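Local coordinates for putative membrane anchored protein (Corynebacterium diphtheriae, PDB 3LSO) that is of unknown function but is probably held in the bacterial membrane by a transmembrane helix, carrying a chain of β-rich domains, at residues Asp295-Thr300 against Val433-Asn438; Leu328-Ala333 against Tyr402-Thr407. One frame throughout, in Å; residues are numbered along the deposited sequence.

Interaction 1: Asp295-Thr300 against Val433-Asn438; sequences DTDSYT and VYKYSN
A salt-bridge network inside the most C-terminal β-sandwich of the modelled chain joins the entry to strand 298-303, an outermost strand of one sheet, to the end of strand 425-435 in the facing sheet. The tight part centres on Lys435 and Tyr436. The lysine chain runs extended beyond CG and places its ammonium among three oxygens. The two carboxylates are approached differently: Asp295 OD1, 2.5 Å from Lys435 NZ, is met from above the plane of its group. Asp297 OD2 instead offers its anti lone pair, tip to tip with the lysine, and lies 2.7 Å from Lys435 NZ. Two nearby acids around one buried amine probably keep it protonated. The hydroxyl of Tyr299 does double duty, accepting from Lys435 NZ at 2.9 Å and donating to the syn lone pair of Asp295 OD2. Val433 CG1 packs at the edge of the same ring, 3.8 Å from Tyr299 CE2. The other oxygen of Asp297, OD1, is taken by the backbone N of Asn331.

Tyr436 is gripped at its hydroxyl by Thr296 and Asp297. Tyr436 OH donates to Asp297 OD2, reaching it from 69° out of the carboxylate plane, so OD2 serves both tyrosine and lysine. One face of the Tyr436 ring rests on its own neighbour, with Lys435 CG 3.6 Å above the ring plane and offset toward the rim.

The looser, exposed side belongs to Thr296. Its OG1 donates to Tyr436 OH across 2.9 Å, and the backbone N of Thr296 adds a weak bond to the same Tyr436 OH.

Interaction 2: Leu328-Ala333 against Tyr402-Thr407; sequences LLPNKA and YSVVDT
Van der Waals contact between two loops at one end of the C-terminal β-sandwich makes up this interaction, without any hydrogen bond between the two segments. Pro330, buried, forms the centre of the contact. Its ring lies against the backbone of Asp406 and Thr407, with Pro330 CG 3.7 Å from Asp406 O and Pro330 CD 3.6 Å from Thr407 O. On the inner side, Pro330 CG also meets Val404 CG1 at 4.0 Å; that methyl is anti to the backbone N (chi1 176°), and Val404 continues inward onto Ile335 and Val337.

Both loops cross from one sheet of the sandwich to the other. Residues 330-333 leave strand 321-329 for strand 335-343, and residues 405-407 return from strand 403-404 toward strand 410-417, so the two connections run side by side in opposite senses. Backbone hydrogen bonds flank them, Leu328 with Gln410 in one sheet and Val404 with Ile335 in the other.

The outer part is more exposed and rests on methyl groups against main chain. Ala333 CB points at the second loop and sits 3.6 Å from Val405 O and 3.7 Å from Asp406 CA. From the other loop, Thr407 CG2, anti to its own carbonyl carbon, packs 3.8 Å from Lys332 C, leaving Thr407 beside the Pro330-Ala333 bend. Two polar side chains find their partners elsewhere: Asp406 points away from Pro330 and Ala333 and bonds through OD1 to Ser408 OG, while Asn331 directs its ND2 to the carbonyl oxygen of Thr296.

From the N terminus, the chain reaches 295-300 on entering its last modelled domain, then runs along strand 321-329 into 328-333. Interaction 2 closes first, when the chain comes back at 402-407 after 68 intervening residues; interaction 1 closes later, at 433-438, and its 132-residue loop encloses the whole of interaction 2. The contacts therefore nest without crossing. Their centres lie 9 Å apart, and they meet where strands 298-303 and 321-329 pair, with Ser298 O 2.7 Å from Leu329 N in a probable hydrogen bond. Interaction 1 joins the two facing sheets through polar side chains, while interaction 2 brings together two loops that each lead from one sheet to the other.

Interaction 1: Asp295-Thr300 against Val433-Asn438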
ATOM      1  N   ASP B 295      -5.931  35.081  -0.598  1.00 19.72           N
ATOM      2  CA  ASP B 295      -7.285  34.553  -0.659  1.00 18.40           C
ATOM      3  C   ASP B 295      -7.618  33.669   0.568  1.00 17.96           C
ATOM      4  O   ASP B 295      -7.301  32.459   0.626  1.00 17.42           O
ATOM      5  CB  ASP B 295      -7.466  33.804  -1.959  1.00 18.35           C
ATOM      6  CG  ASP B 295      -8.926  33.620  -2.335  1.00 19.77           C
ATOM      7  OD1 ASP B 295      -9.796  33.651  -1.421  1.00 19.06           O
ATOM      8  OD2 ASP B 295      -9.188  33.439  -3.556  1.00 19.23           O
ATOM      9  N   THR B 296      -8.245  34.291   1.561  1.00 17.23           N
ATOM     10  CA  THR B 296      -8.631  33.582   2.774  1.00 17.40           C
ATOM     11  C   THR B 296      -9.773  32.602   2.520  1.00 17.01           C
ATOM     12  O   THR B 296     -10.008  31.687   3.299  1.00 16.89           O
ATOM     13  CB  THR B 296      -9.054  34.541   3.913  1.00 17.33           C
ATOM     14  OG1 THR B 296      -9.952  35.537   3.401  1.00 19.63           O
ATOM     15  CG2 THR B 296      -7.873  35.209   4.493  1.00 16.85           C
ATOM     16  N   ASP B 297     -10.490  32.788   1.431  1.00 17.01           N
ATOM     17  CA  ASP B 297     -11.612  31.916   1.158  1.00 17.48           C
ATOM     18  C   ASP B 297     -11.194  30.570   0.598  1.00 17.36           C
ATOM     19  O   ASP B 297     -10.025  30.292   0.453  1.00 18.04           O
ATOM     20  CB  ASP B 297     -12.605  32.627   0.266  1.00 17.31           C
ATOM     21  CG  ASP B 297     -13.084  33.884   0.890  1.00 18.27           C
ATOM     22  OD1 ASP B 297     -13.432  33.848   2.098  1.00 20.46           O
ATOM     23  OD2 ASP B 297     -13.064  34.911   0.200  1.00 17.80           O
ATOM     24  N   SER B 298     -12.150  29.707   0.334  1.00 17.35           N
ATOM     25  CA  SER B 298     -11.804  28.478  -0.335  1.00 17.58           C
ATOM     26  C   SER B 298     -12.938  28.103  -1.294  1.00 17.17           C
ATOM     27  O   SER B 298     -14.014  28.698  -1.209  1.00 17.18           O
ATOM     28  CB  SER B 298     -11.416  27.386   0.672  1.00 17.53           C
ATOM     29  OG  SER B 298     -12.549  26.733   1.200  1.00 18.46           O
ATOM     30  N   TYR B 299     -12.666  27.172  -2.213  1.00 16.36           N
ATOM     31  CA  TYR B 299     -13.547  26.885  -3.330  1.00 16.09           C
ATOM     32  C   TYR B 299     -13.867  25.398  -3.489  1.00 16.03           C
ATOM     33  O   TYR B 299     -13.093  24.519  -3.110  1.00 15.94           O
ATOM     34  CB  TYR B 299     -12.895  27.386  -4.626  1.00 16.42           C
ATOM     35  CG  TYR B 299     -12.516  28.832  -4.576  1.00 16.76           C
ATOM     36  CD1 TYR B 299     -11.464  29.249  -3.798  1.00 17.81           C
ATOM     37  CD2 TYR B 299     -13.219  29.784  -5.316  1.00 18.33           C
ATOM     38  CE1 TYR B 299     -11.118  30.575  -3.714  1.00 20.75           C
ATOM     39  CE2 TYR B 299     -12.891  31.138  -5.248  1.00 19.94           C
ATOM     40  CZ  TYR B 299     -11.829  31.520  -4.436  1.00 22.18           C
ATOM     41  OH  TYR B 299     -11.452  32.843  -4.326  1.00 24.16           O
ATOM     42  N   THR B 300     -15.009  25.126  -4.100  1.00 15.86           N
ATOM     43  CA  THR B 300     -15.386  23.774  -4.523  1.00 15.66           C
ATOM     44  C   THR B 300     -16.141  23.882  -5.880  1.00 16.20           C
ATOM     45  O   THR B 300     -16.262  24.991  -6.454  1.00 16.01           O
ATOM     46  CB  THR B 300     -16.207  23.019  -3.433  1.00 14.90           C
ATOM     47  OG1 THR B 300     -16.568  21.728  -3.919  1.00 17.04           O
ATOM     48  CG2 THR B 300     -17.481  23.726  -3.124  1.00 14.21           C
ATOM     49  N   VAL B 433     -12.678  35.585  -9.758  1.00 17.81           N
ATOM     50  CA  VAL B 433     -13.236  36.308  -8.622  1.00 17.85           C
ATOM     51  C   VAL B 433     -12.678  37.708  -8.541  1.00 17.53           C
ATOM     52  O   VAL B 433     -11.511  37.942  -8.846  1.00 17.30           O
ATOM     53  CB  VAL B 433     -12.967  35.610  -7.292  1.00 17.68           C
ATOM     54  CG1 VAL B 433     -13.570  34.276  -7.316  1.00 20.55           C
ATOM     55  CG2 VAL B 433     -11.485  35.434  -7.089  1.00 18.40           C
ATOM     56  N   TYR B 434     -13.519  38.633  -8.109  1.00 16.89           N
ATOM     57  CA  TYR B 434     -13.085  39.986  -7.824  1.00 16.52           C
ATOM     58  C   TYR B 434     -13.838  40.275  -6.547  1.00 16.86           C
ATOM     59  O   TYR B 434     -15.091  40.261  -6.557  1.00 16.85           O
ATOM     60  CB  TYR B 434     -13.508  40.934  -8.955  1.00 16.07           C
ATOM     61  CG  TYR B 434     -13.294  42.398  -8.703  1.00 15.82           C
ATOM     62  CD1 TYR B 434     -12.141  42.862  -8.038  1.00 17.27           C
ATOM     63  CD2 TYR B 434     -14.226  43.344  -9.148  1.00 15.87           C
ATOM     64  CE1 TYR B 434     -11.945  44.233  -7.799  1.00 15.67           C
ATOM     65  CE2 TYR B 434     -14.035  44.729  -8.924  1.00 16.13           C
ATOM     66  CZ  TYR B 434     -12.899  45.143  -8.249  1.00 16.76           C
ATOM     67  OH  TYR B 434     -12.688  46.463  -8.041  1.00 19.95           O
ATOM     68  N   LYS B 435     -13.088  40.499  -5.455  1.00 16.04           N
ATOM     69  CA  LYS B 435     -13.664  40.563  -4.109  1.00 14.84           C
ATOM     70  C   LYS B 435     -12.764  41.327  -3.179  1.00 14.89           C
ATOM     71  O   LYS B 435     -11.607  41.595  -3.528  1.00 15.13           O
ATOM     72  CB  LYS B 435     -13.859  39.149  -3.558  1.00 14.80           C
ATOM     73  CG  LYS B 435     -12.571  38.391  -3.262  1.00 12.40           C
ATOM     74  CD  LYS B 435     -12.835  36.917  -3.087  1.00 11.05           C
ATOM     75  CE  LYS B 435     -11.579  36.218  -2.599  1.00 13.27           C
ATOM     76  NZ  LYS B 435     -11.840  34.799  -2.240  1.00 14.77           N
ATOM     77  N   TYR B 436     -13.278  41.630  -1.986  1.00 14.54           N
ATOM     78  CA  TYR B 436     -12.542  42.337  -0.919  1.00 15.26           C
ATOM     79  C   TYR B 436     -12.490  43.843  -1.093  1.00 16.06           C
ATOM     80  O   TYR B 436     -12.449  44.339  -2.232  1.00 16.58           O
ATOM     81  CB  TYR B 436     -11.099  41.845  -0.746  1.00 14.56           C
ATOM     82  CG  TYR B 436     -10.976  40.402  -0.361  1.00 14.92           C
ATOM     83  CD1 TYR B 436     -12.085  39.681   0.079  1.00 14.68           C
ATOM     84  CD2 TYR B 436      -9.747  39.757  -0.424  1.00 15.87           C
ATOM     85  CE1 TYR B 436     -11.972  38.351   0.427  1.00 16.75           C
ATOM     86  CE2 TYR B 436      -9.607  38.426  -0.056  1.00 17.02           C
ATOM     87  CZ  TYR B 436     -10.730  37.725   0.365  1.00 18.18           C
ATOM     88  OH  TYR B 436     -10.616  36.401   0.728  1.00 19.25           O
ATOM     89  N   SER B 437     -12.509  44.537   0.057  1.00 15.98           N
ATOM     90  CA  SER B 437     -12.196  45.954   0.217  1.00 15.39           C
ATOM     91  C   SER B 437     -10.846  46.262  -0.425  1.00 15.44           C
ATOM     92  O   SER B 437     -10.773  47.058  -1.348  1.00 15.93           O
ATOM     93  CB  SER B 437     -12.117  46.238   1.726  1.00 16.05           C
ATOM     94  OG  SER B 437     -12.527  47.546   2.100  1.00 15.80           O
ATOM     95  N   ASN B 438      -9.767  45.684   0.108  1.00 15.90           N
ATOM     96  CA  ASN B 438      -8.458  45.732  -0.543  1.00 16.12           C
ATOM     97  C   ASN B 438      -8.580  44.682  -1.620  1.00 16.60           C
ATOM     98  O   ASN B 438      -8.330  43.488  -1.368  1.00 17.22           O
ATOM     99  CB  ASN B 438      -7.321  45.400   0.427  1.00 15.59           C
ATOM    100  CG  ASN B 438      -5.951  45.914  -0.060  1.00 18.23           C
ATOM    101  OD1 ASN B 438      -5.606  45.756  -1.227  1.00 20.30           O
ATOM    102  ND2 ASN B 438      -5.157  46.538   0.850  1.00 20.75           N
TER

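Interaction 2: Leu328-Ala333 against Tyr402-Thr407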
ATOM      1  N   LEU B 328     -17.744  29.686  -4.339  1.00 13.01           N
ATOM      2  CA  LEU B 328     -16.804  30.292  -3.394  1.00 12.52           C
ATOM      3  C   LEU B 328     -17.366  30.131  -1.998  1.00 13.12           C
ATOM      4  O   LEU B 328     -18.529  30.449  -1.758  1.00 13.79           O
ATOM      5  CB  LEU B 328     -16.640  31.764  -3.711  1.00 12.18           C
ATOM      6  CG  LEU B 328     -15.805  32.692  -2.844  1.00 11.93           C
ATOM      7  CD1 LEU B 328     -15.876  34.015  -3.511  1.00 11.59           C
ATOM      8  CD2 LEU B 328     -16.341  32.829  -1.396  1.00 11.30           C
ATOM      9  N   LEU B 329     -16.540  29.672  -1.069  1.00 13.68           N
ATOM     10  CA  LEU B 329     -16.979  29.361   0.278  1.00 14.10           C
ATOM     11  C   LEU B 329     -16.432  30.392   1.270  1.00 14.76           C
ATOM     12  O   LEU B 329     -15.275  30.306   1.646  1.00 15.30           O
ATOM     13  CB  LEU B 329     -16.498  27.958   0.638  1.00 13.90           C
ATOM     14  CG  LEU B 329     -16.847  26.856  -0.379  1.00 15.96           C
ATOM     15  CD1 LEU B 329     -16.106  25.565  -0.076  1.00 15.28           C
ATOM     16  CD2 LEU B 329     -18.370  26.596  -0.508  1.00 15.44           C
ATOM     17  N   PRO B 330     -17.254  31.373   1.689  1.00 15.11           N
ATOM     18  CA  PRO B 330     -16.745  32.441   2.518  1.00 16.32           C
ATOM     19  C   PRO B 330     -16.053  31.868   3.707  1.00 17.60           C
ATOM     20  O   PRO B 330     -16.502  30.853   4.245  1.00 18.50           O
ATOM     21  CB  PRO B 330     -18.009  33.154   2.997  1.00 15.87           C
ATOM     22  CG  PRO B 330     -18.948  32.921   1.994  1.00 15.55           C
ATOM     23  CD  PRO B 330     -18.690  31.542   1.460  1.00 15.32           C
ATOM     24  N   ASN B 331     -14.961  32.497   4.114  1.00 18.62           N
ATOM     25  CA  ASN B 331     -14.309  32.086   5.329  1.00 19.46           C
ATOM     26  C   ASN B 331     -15.045  32.586   6.565  1.00 19.86           C
ATOM     27  O   ASN B 331     -15.228  31.827   7.496  1.00 20.90           O
ATOM     28  CB  ASN B 331     -12.872  32.552   5.350  1.00 19.87           C
ATOM     29  CG  ASN B 331     -12.087  31.939   6.499  1.00 22.06           C
ATOM     30  OD1 ASN B 331     -12.517  31.966   7.654  1.00 24.13           O
ATOM     31  ND2 ASN B 331     -10.926  31.384   6.188  1.00 24.09           N
ATOM     32  N   LYS B 332     -15.443  33.854   6.590  1.00 19.71           N
ATOM     33  CA  LYS B 332     -16.173  34.421   7.717  1.00 19.95           C
ATOM     34  C   LYS B 332     -17.331  35.169   7.116  1.00 19.41           C
ATOM     35  O   LYS B 332     -17.444  35.227   5.923  1.00 20.37           O
ATOM     36  CB  LYS B 332     -15.270  35.399   8.475  1.00 20.54           C
ATOM     37  CG  LYS B 332     -14.750  36.543   7.567  1.00 22.64           C
ATOM     38  CD  LYS B 332     -13.875  37.569   8.307  1.00 26.07           C
ATOM     39  CE  LYS B 332     -13.802  38.896   7.521  1.00 27.22           C
ATOM     40  NZ  LYS B 332     -12.482  39.567   7.705  1.00 28.50           N
ATOM     41  N   ALA B 333     -18.188  35.771   7.919  1.00 19.25           N
ATOM     42  CA  ALA B 333     -19.172  36.700   7.369  1.00 18.72           C
ATOM     43  C   ALA B 333     -19.281  37.976   8.225  1.00 18.58           C
ATOM     44  O   ALA B 333     -19.168  37.921   9.460  1.00 18.40           O
ATOM     45  CB  ALA B 333     -20.510  36.022   7.233  1.00 18.81           C
ATOM     46  N   TYR B 402     -23.080  44.264  -2.569  1.00 13.58           N
ATOM     47  CA  TYR B 402     -21.932  43.372  -2.713  1.00 12.96           C
ATOM     48  C   TYR B 402     -21.579  42.649  -1.402  1.00 12.71           C
ATOM     49  O   TYR B 402     -20.574  41.909  -1.337  1.00 13.21           O
ATOM     50  CB  TYR B 402     -20.690  44.165  -3.159  1.00 12.81           C
ATOM     51  CG  TYR B 402     -20.614  44.538  -4.629  1.00 12.20           C
ATOM     52  CD1 TYR B 402     -21.045  43.662  -5.606  1.00 12.17           C
ATOM     53  CD2 TYR B 402     -20.092  45.764  -5.036  1.00 10.60           C
ATOM     54  CE1 TYR B 402     -20.968  43.975  -6.936  1.00 11.16           C
ATOM     55  CE2 TYR B 402     -20.003  46.077  -6.368  1.00 11.39           C
ATOM     56  CZ  TYR B 402     -20.454  45.173  -7.315  1.00 11.96           C
ATOM     57  OH  TYR B 402     -20.378  45.442  -8.671  1.00 14.52           O
ATOM     58  N   SER B 403     -22.353  42.867  -0.353  1.00 11.33           N
ATOM     59  CA  SER B 403     -22.056  42.172   0.878  1.00 11.12           C
ATOM     60  C   SER B 403     -22.618  40.751   0.885  1.00 10.74           C
ATOM     61  O   SER B 403     -23.790  40.518   0.588  1.00 10.42           O
ATOM     62  CB  SER B 403     -22.534  42.978   2.086  1.00 11.21           C
ATOM     63  OG  SER B 403     -21.605  44.015   2.366  1.00 12.58           O
ATOM     64  N   VAL B 404     -21.761  39.800   1.234  1.00 10.41           N
ATOM     65  CA  VAL B 404     -22.176  38.436   1.457  1.00  9.35           C
ATOM     66  C   VAL B 404     -22.433  38.343   2.936  1.00 10.12           C
ATOM     67  O   VAL B 404     -21.526  38.497   3.743  1.00 11.18           O
ATOM     68  CB  VAL B 404     -21.082  37.495   1.014  1.00  8.68           C
ATOM     69  CG1 VAL B 404     -21.446  36.025   1.320  1.00  6.49           C
ATOM     70  CG2 VAL B 404     -20.820  37.714  -0.471  1.00  7.52           C
ATOM     71  N   VAL B 405     -23.671  38.119   3.319  1.00 10.57           N
ATOM     72  CA  VAL B 405     -23.995  38.296   4.727  1.00 10.92           C
ATOM     73  C   VAL B 405     -23.829  37.058   5.540  1.00 11.82           C
ATOM     74  O   VAL B 405     -23.875  37.149   6.767  1.00 13.14           O
ATOM     75  CB  VAL B 405     -25.420  38.875   4.986  1.00 10.50           C
ATOM     76  CG1 VAL B 405     -25.655  40.119   4.167  1.00 10.09           C
ATOM     77  CG2 VAL B 405     -26.485  37.860   4.698  1.00 11.35           C
ATOM     78  N   ASP B 406     -23.679  35.905   4.892  1.00 12.62           N
ATOM     79  CA  ASP B 406     -23.510  34.627   5.616  1.00 13.74           C
ATOM     80  C   ASP B 406     -22.423  33.770   4.961  1.00 13.80           C
ATOM     81  O   ASP B 406     -21.963  34.096   3.878  1.00 13.58           O
ATOM     82  CB  ASP B 406     -24.839  33.862   5.724  1.00 13.84           C
ATOM     83  CG  ASP B 406     -25.442  33.515   4.365  1.00 16.53           C
ATOM     84  OD1 ASP B 406     -24.682  33.124   3.439  1.00 18.34           O
ATOM     85  OD2 ASP B 406     -26.688  33.623   4.216  1.00 18.49           O
ATOM     86  N   THR B 407     -22.016  32.678   5.597  1.00 14.05           N
ATOM     87  CA  THR B 407     -20.964  31.838   5.005  1.00 14.60           C
ATOM     88  C   THR B 407     -21.475  30.768   4.027  1.00 14.96           C
ATOM     89  O   THR B 407     -20.779  29.776   3.772  1.00 15.37           O
ATOM     90  CB  THR B 407     -20.139  31.108   6.066  1.00 14.24           C
ATOM     91  OG1 THR B 407     -20.998  30.208   6.766  1.00 14.51           O
ATOM     92  CG2 THR B 407     -19.527  32.075   7.044  1.00 14.67           C
TER